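Local coordinates for protein Abbfa_003403 (Acinetobacter baumannii, PDB 4ZXH) that acts as a four-domain nonribosomal peptide synthetase, probably activating an amino acid, condensing it while held on a phosphopantetheine arm and releasing the product through its thioesterase domain, at residues 87-93 with 124-129; 70-75 with 147-151; 17-22 with 183-188. One frame throughout, in Å; residues are numbered along the deposited sequence.

Contact 1 (87-93 with 124-129); sequences WDRVYPN and PPLWRI
Trp87 lays one face of its indole against Pro124, whose CG stands 3.9 Å from the centroid of the five-membered ring, a CH-pi contact 27° off the ring normal. The two side chains cross at about a right angle. This is the flank of a beta-alpha-beta crossover in the condensation domain: strand 94-98 and strand 127-135 run parallel as neighbours, and helix 104-115 lies between them in sequence. Segment 87-93 leads into the first strand and segment 124-129 into the second. The indole keeps its polar edge occupied too, since NE1 is hydrogen-bonded to Ser74.

Further along, Val90 spans the two consecutive prolines. Val90 CG1, anti to the backbone N (chi1 179°), lies 3.5 Å from Pro125 CD, while Val90 CG2 is turned to Pro124 CB. The peptide joining the prolines is cis, and Val90 touches both rings. Pro125 also turns CB onto a face of the Trp127 ring, and that tryptophan touches the bound phospholipid. Met65 of helix 56-67 packs on Val90, Pro92 and Trp127.

At the far end apolar packing gives way to backbone pairing. Ile129 N donates to Asn93 O at 3.1 Å, nearly straight at 166°, and Ile129 also pairs with Ile95, in keeping with a parallel ladder. The side chains of Asn93 and Arg128 run side by side and point the same way. Asn93 lies along the aliphatic part of the arginine, with Asn93 ND2 3.4 Å from Arg128 CD, while the guanidinium bonds to His130 and to Gln117 O.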
loop_
_atom_site.group_PDB
_atom_site.type_symbol
_atom_site.label_atom_id
_atom_site.label_comp_id
_atom_site.label_asym_id
_atom_site.label_seq_id
_atom_site.Cartn_x
_atom_site.Cartn_y
_atom_site.Cartn_z
ATOM N N TRP A 87 -40.522 1.716 5.518
ATOM C CA TRP A 87 -41.200 2.352 6.641
ATOM C C TRP A 87 -42.528 2.953 6.199
ATOM O O TRP A 87 -42.632 3.453 5.089
ATOM C CB TRP A 87 -40.315 3.440 7.243
ATOM C CG TRP A 87 -39.063 2.914 7.829
ATOM C CD1 TRP A 87 -37.878 2.712 7.187
ATOM C CD2 TRP A 87 -38.861 2.508 9.185
ATOM N NE1 TRP A 87 -36.944 2.206 8.066
ATOM C CE2 TRP A 87 -37.529 2.069 9.297
ATOM C CE3 TRP A 87 -39.677 2.476 10.318
ATOM C CZ2 TRP A 87 -36.994 1.609 10.494
ATOM C CZ3 TRP A 87 -39.145 2.010 11.504
ATOM C CH2 TRP A 87 -37.815 1.583 11.584
ATOM N N ASP A 88 -43.540 2.923 7.057
ATOM C CA ASP A 88 -44.831 3.507 6.695
ATOM C C ASP A 88 -44.703 5.013 6.477
ATOM O O ASP A 88 -45.475 5.614 5.727
ATOM C CB ASP A 88 -45.889 3.219 7.768
ATOM C CG ASP A 88 -45.582 3.888 9.099
ATOM O OD1 ASP A 88 -44.403 4.234 9.356
ATOM O OD2 ASP A 88 -46.526 4.056 9.903
ATOM N N ARG A 89 -43.722 5.619 7.140
ATOM C CA ARG A 89 -43.481 7.051 7.000
ATOM C C ARG A 89 -42.094 7.440 7.486
ATOM O O ARG A 89 -41.532 6.808 8.367
ATOM C CB ARG A 89 -44.540 7.843 7.756
ATOM C CG ARG A 89 -44.402 7.737 9.243
ATOM C CD ARG A 89 -45.496 8.507 9.937
ATOM N NE ARG A 89 -46.845 8.000 9.661
ATOM C CZ ARG A 89 -47.484 7.097 10.409
ATOM N NH1 ARG A 89 -46.886 6.566 11.477
ATOM N NH2 ARG A 89 -48.720 6.707 10.082
ATOM N N VAL A 90 -41.545 8.487 6.888
ATOM C CA VAL A 90 -40.220 8.984 7.226
ATOM C C VAL A 90 -40.288 10.496 7.444
ATOM O O VAL A 90 -40.972 11.202 6.700
ATOM C CB VAL A 90 -39.211 8.673 6.113
ATOM C CG1 VAL A 90 -37.853 9.217 6.475
ATOM C CG2 VAL A 90 -39.114 7.192 5.901
ATOM N N TYR A 91 -39.610 11.019 8.456
ATOM C CA TYR A 91 -39.579 12.465 8.572
ATOM C C TYR A 91 -38.535 12.950 7.570
ATOM O O TYR A 91 -37.396 12.508 7.597
ATOM C CB TYR A 91 -39.277 12.930 10.004
ATOM C CG TYR A 91 -39.489 14.430 10.214
ATOM C CD1 TYR A 91 -40.771 14.979 10.220
ATOM C CD2 TYR A 91 -38.409 15.294 10.414
ATOM C CE1 TYR A 91 -40.970 16.343 10.404
ATOM C CE2 TYR A 91 -38.602 16.656 10.607
ATOM C CZ TYR A 91 -39.884 17.175 10.599
ATOM O OH TYR A 91 -40.087 18.525 10.785
ATOM N N PRO A 92 -38.942 13.829 6.645
ATOM C CA PRO A 92 -38.016 14.268 5.599
ATOM C C PRO A 92 -36.875 15.035 6.204
ATOM O O PRO A 92 -37.072 15.750 7.192
ATOM C CB PRO A 92 -38.869 15.186 4.713
ATOM C CG PRO A 92 -40.296 14.863 5.072
ATOM C CD PRO A 92 -40.262 14.470 6.521
ATOM N N ASN A 93 -35.696 14.879 5.621
ATOM C CA ASN A 93 -34.531 15.626 6.043
ATOM C C ASN A 93 -34.285 16.780 5.068
ATOM O O ASN A 93 -33.557 16.663 4.063
ATOM C CB ASN A 93 -33.321 14.703 6.147
ATOM C CG ASN A 93 -32.122 15.397 6.711
ATOM O OD1 ASN A 93 -32.180 16.585 7.023
ATOM N ND2 ASN A 93 -31.023 14.668 6.861
ATOM N N PRO A 124 -33.214 5.834 7.969
ATOM C CA PRO A 124 -33.940 6.582 6.935
ATOM C C PRO A 124 -34.080 8.035 7.318
ATOM O O PRO A 124 -34.093 8.318 8.506
ATOM C CB PRO A 124 -35.303 5.903 6.908
ATOM C CG PRO A 124 -35.499 5.457 8.295
ATOM C CD PRO A 124 -34.141 5.096 8.842
ATOM N N PRO A 125 -34.216 8.941 6.337
ATOM C CA PRO A 125 -34.281 8.653 4.896
ATOM C C PRO A 125 -32.903 8.564 4.258
ATOM O O PRO A 125 -31.955 9.049 4.864
ATOM C CB PRO A 125 -35.065 9.848 4.340
ATOM C CG PRO A 125 -34.765 10.968 5.300
ATOM C CD PRO A 125 -34.507 10.357 6.642
ATOM N N LEU A 126 -32.786 7.956 3.075
ATOM C CA LEU A 126 -31.491 7.904 2.379
ATOM C C LEU A 126 -31.415 8.970 1.288
ATOM O O LEU A 126 -30.793 8.779 0.241
ATOM C CB LEU A 126 -31.230 6.535 1.771
ATOM C CG LEU A 126 -31.376 5.285 2.636
ATOM C CD1 LEU A 126 -30.542 4.190 2.075
ATOM C CD2 LEU A 126 -31.066 5.515 4.098
ATOM N N TRP A 127 -32.055 10.100 1.553
ATOM C CA TRP A 127 -32.021 11.233 0.653
ATOM C C TRP A 127 -32.242 12.503 1.466
ATOM O O TRP A 127 -32.766 12.441 2.581
ATOM C CB TRP A 127 -33.074 11.079 -0.444
ATOM C CG TRP A 127 -34.436 10.770 0.082
ATOM C CD1 TRP A 127 -34.922 9.544 0.434
ATOM C CD2 TRP A 127 -35.501 11.699 0.294
ATOM N NE1 TRP A 127 -36.226 9.654 0.868
ATOM C CE2 TRP A 127 -36.607 10.971 0.783
ATOM C CE3 TRP A 127 -35.635 13.078 0.111
ATOM C CZ2 TRP A 127 -37.828 11.578 1.100
ATOM C CZ3 TRP A 127 -36.863 13.687 0.422
ATOM C CH2 TRP A 127 -37.932 12.939 0.915
ATOM N N ARG A 128 -31.802 13.640 0.924
ATOM C CA ARG A 128 -31.930 14.944 1.583
ATOM C C ARG A 128 -32.229 16.026 0.568
ATOM O O ARG A 128 -31.896 15.902 -0.614
ATOM C CB ARG A 128 -30.659 15.334 2.303
ATOM C CG ARG A 128 -30.154 14.350 3.302
ATOM C CD ARG A 128 -29.072 15.015 4.108
ATOM N NE ARG A 128 -27.944 15.463 3.293
ATOM C CZ ARG A 128 -26.792 14.798 3.213
ATOM N NH1 ARG A 128 -26.645 13.662 3.886
ATOM N NH2 ARG A 128 -25.786 15.272 2.486
ATOM N N ILE A 129 -32.833 17.104 1.047
ATOM C CA ILE A 129 -33.025 18.295 0.247
ATOM C C ILE A 129 -32.363 19.462 0.947
ATOM O O ILE A 129 -32.657 19.723 2.119
ATOM C CB ILE A 129 -34.510 18.606 0.039
ATOM C CG1 ILE A 129 -35.189 17.446 -0.677
ATOM C CG2 ILE A 129 -34.663 19.909 -0.734
ATOM C CD1 ILE A 129 -36.685 17.470 -0.563
#

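Contact 2 (70-75 with 147-151); sequences LLRVSM and HALMD
The backbones stay well apart here: the closest CA pair, Leu70 and Leu149, is 7.7 Å distant, and side chains fill the interval. Segment 70-75 ends a 3-10 turn, held by a weak bond from Val73 N to Leu70 O, and then runs out into strand 73-78. Segment 147-151 has helical backbone angles at residues 147-149 and stops at Asp151, the N-cap of helix 152-165.

Leu149 is the centre of the packing. With its CG anti to the backbone N (chi1 -171°), it extends CD1 into the angle between turn and strand, where Leu149 CD1 meets Leu70 CD1, Val73 CG1 and Met75 CE, each at 3.8 Å. Leu70 and Leu149 slide past each other in opposite directions. The other branch of Leu70, CD2, goes to Met150, touching its CE at 3.5 Å. That thioether is bent at chi3 (77°), which brings the methyl against both leucines; Leu71 CD2 is 4.0 Å from Met150 CE. From the strand, Met75 reaches over on an extended chain, its CE resting near Ala148 O and its SD 4.2 Å from Ala148 CB. The Ala148 carbonyl has its polar partner in Gln23 of helix 21-32.

All seven touching residues are buried, and Phe180 of helix 179-187 packs on Leu70 and Val73. Asp151 forms a salt bridge with Arg285 and accepts from Phe297 N. Together with His146, segment 147-151 reads HHALMD, matching the HHxxxD signature of condensation domains; its three middle residues, Ala148, Leu149 and Met150, pack this active-site loop against the 3-10 turn and strand 73-78.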
loop_
_atom_site.group_PDB
_atom_site.type_symbol
_atom_site.label_atom_id
_atom_site.label_comp_id
_atom_site.label_asym_id
_atom_site.label_seq_id
_atom_site.Cartn_x
_atom_site.Cartn_y
_atom_site.Cartn_z
ATOM N N LEU A 70 -40.165 3.411 -2.216
ATOM C CA LEU A 70 -38.707 3.418 -2.229
ATOM C C LEU A 70 -38.164 4.544 -1.370
ATOM O O LEU A 70 -37.195 4.363 -0.645
ATOM C CB LEU A 70 -38.178 3.552 -3.659
ATOM C CG LEU A 70 -36.663 3.453 -3.870
ATOM C CD1 LEU A 70 -36.126 2.133 -3.388
ATOM C CD2 LEU A 70 -36.360 3.571 -5.329
ATOM N N LEU A 71 -38.820 5.696 -1.433
ATOM C CA LEU A 71 -38.392 6.874 -0.701
ATOM C C LEU A 71 -38.491 6.731 0.820
ATOM O O LEU A 71 -38.022 7.600 1.548
ATOM C CB LEU A 71 -39.207 8.083 -1.162
ATOM C CG LEU A 71 -38.880 8.603 -2.569
ATOM C CD1 LEU A 71 -39.703 9.814 -2.922
ATOM C CD2 LEU A 71 -37.400 8.946 -2.678
ATOM N N ARG A 72 -39.094 5.645 1.297
ATOM C CA ARG A 72 -39.240 5.395 2.730
ATOM C C ARG A 72 -38.401 4.180 3.178
ATOM O O ARG A 72 -38.710 3.513 4.166
ATOM C CB ARG A 72 -40.729 5.199 3.083
ATOM C CG ARG A 72 -41.640 6.375 2.651
ATOM C CD ARG A 72 -43.123 6.269 3.081
ATOM N NE ARG A 72 -43.782 5.008 2.713
ATOM C CZ ARG A 72 -44.480 4.813 1.599
ATOM N NH1 ARG A 72 -44.632 5.794 0.722
ATOM N NH2 ARG A 72 -45.040 3.635 1.363
ATOM N N VAL A 73 -37.320 3.908 2.452
ATOM C CA VAL A 73 -36.468 2.745 2.707
ATOM C C VAL A 73 -35.249 3.047 3.600
ATOM O O VAL A 73 -34.683 4.133 3.540
ATOM C CB VAL A 73 -35.996 2.151 1.353
ATOM C CG1 VAL A 73 -34.726 1.330 1.491
ATOM C CG2 VAL A 73 -37.104 1.332 0.725
ATOM N N SER A 74 -34.879 2.087 4.446
ATOM C CA SER A 74 -33.579 2.073 5.121
ATOM C C SER A 74 -32.941 0.701 4.871
ATOM O O SER A 74 -33.637 -0.232 4.460
ATOM C CB SER A 74 -33.715 2.369 6.625
ATOM O OG SER A 74 -34.091 1.236 7.398
ATOM N N MET A 75 -31.629 0.574 5.087
ATOM C CA MET A 75 -30.915 -0.665 4.748
ATOM C C MET A 75 -30.046 -1.155 5.898
ATOM O O MET A 75 -28.826 -1.056 5.858
ATOM C CB MET A 75 -30.051 -0.474 3.486
ATOM C CG MET A 75 -30.843 -0.099 2.228
ATOM S SD MET A 75 -29.825 0.298 0.785
ATOM C CE MET A 75 -31.018 1.099 -0.255
ATOM N N HIS A 147 -26.615 6.581 -3.904
ATOM C CA HIS A 147 -26.675 5.679 -5.062
ATOM C C HIS A 147 -27.063 4.230 -4.659
ATOM O O HIS A 147 -27.568 3.459 -5.483
ATOM C CB HIS A 147 -25.326 5.712 -5.784
ATOM C CG HIS A 147 -25.370 5.253 -7.214
ATOM N ND1 HIS A 147 -26.168 4.225 -7.646
ATOM C CD2 HIS A 147 -24.661 5.675 -8.293
ATOM C CE1 HIS A 147 -25.967 4.035 -8.948
ATOM N NE2 HIS A 147 -25.062 4.898 -9.357
ATOM N N ALA A 148 -26.855 3.862 -3.395
ATOM C CA ALA A 148 -27.368 2.577 -2.908
ATOM C C ALA A 148 -28.890 2.500 -3.009
ATOM O O ALA A 148 -29.453 1.399 -3.097
ATOM C CB ALA A 148 -26.930 2.313 -1.462
ATOM N N LEU A 149 -29.562 3.655 -3.019
ATOM C CA LEU A 149 -31.021 3.667 -3.053
ATOM C C LEU A 149 -31.532 3.633 -4.486
ATOM O O LEU A 149 -32.439 2.865 -4.804
ATOM C CB LEU A 149 -31.578 4.889 -2.327
ATOM C CG LEU A 149 -33.104 4.870 -2.137
ATOM C CD1 LEU A 149 -33.567 3.778 -1.132
ATOM C CD2 LEU A 149 -33.666 6.250 -1.754
ATOM N N MET A 150 -30.972 4.467 -5.359
ATOM C CA MET A 150 -31.429 4.457 -6.748
ATOM C C MET A 150 -30.357 5.001 -7.671
ATOM O O MET A 150 -29.405 5.631 -7.231
ATOM C CB MET A 150 -32.755 5.236 -6.920
ATOM C CG MET A 150 -32.780 6.731 -6.514
ATOM S SD MET A 150 -34.404 7.575 -6.789
ATOM C CE MET A 150 -35.341 6.965 -5.410
ATOM N N ASP A 151 -30.500 4.717 -8.956
ATOM C CA ASP A 151 -29.551 5.195 -9.939
ATOM C C ASP A 151 -30.045 6.490 -10.603
ATOM O O ASP A 151 -31.101 7.013 -10.268
ATOM C CB ASP A 151 -29.300 4.103 -10.982
ATOM C CG ASP A 151 -30.574 3.577 -11.576
ATOM O OD1 ASP A 151 -31.580 4.316 -11.539
ATOM O OD2 ASP A 151 -30.574 2.433 -12.088
#

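Contact 3 (17-22 with 183-188); sequences HAISSE and YADKQQ
Asp185 leaves helix 179-187 at CB and brings its carboxylate up to the end of strand 13-18, where His17 and Ala18 share it. Asp185 CG lies beside the histidine, 4.1 Å from His17 CB and 4.0 Å from His17 ND1, and the two oxygens then divide the work. Asp185 OD1 takes the backbone N-H of Ala18 at 3.1 Å, met nearly along its C-O axis and almost straight (168°). Asp185 OD2 takes His17 ND1, also at 3.1 Å, on its syn side; this bond is more bent (154°), and the oxygen lies at the ring edge, somewhat out of the ring plane. The other ring nitrogen, NE2, is bonded to Ser15 OG, so the imidazole is gripped at both ends.

Ala184, the residue just before Asp185, fits its CB under the chain where it leaves the strand, with Ala184 CB 3.5 Å from Ala18 O and close to Ser20 N. Here the backbones are nearest, with the CA atoms of Ser20 and Ala184 4.6 Å apart.

Gln187 meets the start of helix 21-32. Its chain is extended beyond CG, and Gln187 OE1 lies 3.1 Å from Ser21 N; this donor comes in at a C=O...N angle of 106°, tilted out of the carbonyl plane. Ser20 is the N-cap, its side chain capping a backbone N beyond the segment. At the first turn of that helix, Tyr183 OH donates to Glu22 OE2 at 2.8 Å, on the syn side of the carboxylate, and Tyr183 and Phe297 meet with their rings edge-to-face.

The two segments thus exchange roles: Asp185 accepts from His17 and Ala18, Gln187 from Ser21 N, and Glu22 in turn from Tyr183, while the Asp185 carboxylate might favour a protonated His17.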
loop_
_atom_site.group_PDB
_atom_site.type_symbol
_atom_site.label_atom_id
_atom_site.label_comp_id
_atom_site.label_asym_id
_atom_site.label_seq_id
_atom_site.Cartn_x
_atom_site.Cartn_y
_atom_site.Cartn_z
ATOM N N HIS A 17 -37.464 -6.678 3.114
ATOM C CA HIS A 17 -37.014 -7.320 1.882
ATOM C C HIS A 17 -35.497 -7.486 1.802
ATOM O O HIS A 17 -34.748 -6.980 2.648
ATOM C CB HIS A 17 -37.508 -6.522 0.687
ATOM C CG HIS A 17 -38.961 -6.195 0.765
ATOM N ND1 HIS A 17 -39.945 -7.104 0.441
ATOM C CD2 HIS A 17 -39.601 -5.080 1.189
ATOM C CE1 HIS A 17 -41.130 -6.551 0.633
ATOM N NE2 HIS A 17 -40.949 -5.322 1.084
ATOM N N ALA A 18 -35.056 -8.220 0.785
ATOM C CA ALA A 18 -33.643 -8.348 0.498
ATOM C C ALA A 18 -33.159 -7.121 -0.266
ATOM O O ALA A 18 -33.969 -6.387 -0.828
ATOM C CB ALA A 18 -33.388 -9.599 -0.293
ATOM N N ILE A 19 -31.848 -6.885 -0.278
ATOM C CA ILE A 19 -31.287 -5.916 -1.217
ATOM C C ILE A 19 -30.856 -6.702 -2.444
ATOM O O ILE A 19 -30.730 -7.932 -2.392
ATOM C CB ILE A 19 -30.091 -5.120 -0.646
ATOM C CG1 ILE A 19 -28.933 -6.046 -0.299
ATOM C CG2 ILE A 19 -30.474 -4.378 0.608
ATOM C CD1 ILE A 19 -27.625 -5.293 -0.046
ATOM N N SER A 20 -30.663 -5.998 -3.552
ATOM C CA SER A 20 -30.191 -6.607 -4.793
ATOM C C SER A 20 -28.680 -6.696 -4.793
ATOM O O SER A 20 -28.020 -5.994 -4.030
ATOM C CB SER A 20 -30.634 -5.784 -5.986
ATOM O OG SER A 20 -29.976 -4.529 -5.950
ATOM N N SER A 21 -28.123 -7.519 -5.670
ATOM C CA SER A 21 -26.666 -7.548 -5.831
ATOM C C SER A 21 -26.082 -6.222 -6.361
ATOM O O SER A 21 -24.923 -5.884 -6.070
ATOM C CB SER A 21 -26.263 -8.698 -6.744
ATOM O OG SER A 21 -26.468 -9.945 -6.091
ATOM N N GLU A 22 -26.883 -5.467 -7.116
ATOM C CA GLU A 22 -26.453 -4.158 -7.604
ATOM C C GLU A 22 -26.340 -3.143 -6.471
ATOM O O GLU A 22 -25.675 -2.121 -6.607
ATOM C CB GLU A 22 -27.418 -3.630 -8.654
ATOM C CG GLU A 22 -27.483 -4.452 -9.929
ATOM C CD GLU A 22 -28.475 -5.589 -9.827
ATOM O OE1 GLU A 22 -28.693 -6.073 -8.699
ATOM O OE2 GLU A 22 -29.076 -5.959 -10.859
ATOM N N TYR A 183 -38.037 -7.327 -7.710
ATOM C CA TYR A 183 -36.770 -7.599 -8.374
ATOM C C TYR A 183 -35.735 -8.191 -7.416
ATOM O O TYR A 183 -35.164 -9.251 -7.685
ATOM C CB TYR A 183 -36.224 -6.320 -9.000
ATOM C CG TYR A 183 -34.937 -6.497 -9.779
ATOM C CD1 TYR A 183 -34.962 -6.912 -11.109
ATOM C CD2 TYR A 183 -33.696 -6.231 -9.198
ATOM C CE1 TYR A 183 -33.791 -7.077 -11.838
ATOM C CE2 TYR A 183 -32.515 -6.388 -9.922
ATOM C CZ TYR A 183 -32.575 -6.815 -11.250
ATOM O OH TYR A 183 -31.424 -6.976 -11.997
ATOM N N ALA A 184 -35.498 -7.508 -6.299
ATOM C CA ALA A 184 -34.518 -7.966 -5.320
ATOM C C ALA A 184 -34.903 -9.324 -4.730
ATOM O O ALA A 184 -34.063 -10.215 -4.602
ATOM C CB ALA A 184 -34.349 -6.942 -4.215
ATOM N N ASP A 185 -36.175 -9.488 -4.392
ATOM C CA ASP A 185 -36.618 -10.711 -3.743
ATOM C C ASP A 185 -36.555 -11.923 -4.688
ATOM O O ASP A 185 -36.185 -13.022 -4.268
ATOM C CB ASP A 185 -38.026 -10.522 -3.175
ATOM C CG ASP A 185 -38.022 -9.758 -1.843
ATOM O OD1 ASP A 185 -36.920 -9.453 -1.326
ATOM O OD2 ASP A 185 -39.117 -9.474 -1.304
ATOM N N LYS A 186 -36.884 -11.729 -5.960
ATOM C CA LYS A 186 -36.762 -12.820 -6.927
ATOM C C LYS A 186 -35.289 -13.212 -7.121
ATOM O O LYS A 186 -34.965 -14.383 -7.326
ATOM C CB LYS A 186 -37.403 -12.434 -8.267
ATOM C CG LYS A 186 -38.944 -12.436 -8.244
ATOM C CD LYS A 186 -39.558 -11.889 -9.534
ATOM N N GLN A 187 -34.405 -12.228 -7.033
ATOM C CA GLN A 187 -32.980 -12.429 -7.276
ATOM C C GLN A 187 -32.368 -13.301 -6.179
ATOM O O GLN A 187 -31.372 -13.988 -6.395
ATOM C CB GLN A 187 -32.276 -11.073 -7.344
ATOM C CG GLN A 187 -30.913 -11.073 -7.981
ATOM C CD GLN A 187 -30.162 -9.782 -7.695
ATOM O OE1 GLN A 187 -30.605 -8.974 -6.890
ATOM N NE2 GLN A 187 -29.028 -9.580 -8.360
ATOM N N GLN A 188 -32.998 -13.257 -5.006
ATOM C CA GLN A 188 -32.562 -13.952 -3.800
ATOM C C GLN A 188 -32.895 -15.447 -3.897
ATOM O O GLN A 188 -32.315 -16.271 -3.192
ATOM C CB GLN A 188 -33.235 -13.311 -2.578
ATOM C CG GLN A 188 -32.713 -13.717 -1.206
ATOM C CD GLN A 188 -31.243 -13.384 -1.014
ATOM O OE1 GLN A 188 -30.499 -14.155 -0.404
ATOM N NE2 GLN A 188 -30.812 -12.237 -1.551
#

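In the fold
The three contacts are nested along the chain, contact 1 inside contact 2 and contact 2 inside contact 3, all in the condensation domain. Contacts 1 and 2, with centres 10 Å apart, join directly: Trp127 NE1 lies 2.8 Å from Leu71 O, a probable hydrogen bond, and Trp87 N 2.9 Å from Arg72 O. Contacts 2 and 3 are 13 Å apart between centres without touching, but reach the same three-stranded sheet through its outer strands, 73-78 and 13-18. The bound phospholipid lies about 4 Å from the side chain of Trp127 in contact 1 and about 4 Å from that of Leu71 in contact 2. Phosphopantetheine lies about 10 Å from the Ala148 side chain and about 9 Å from that of Glu22.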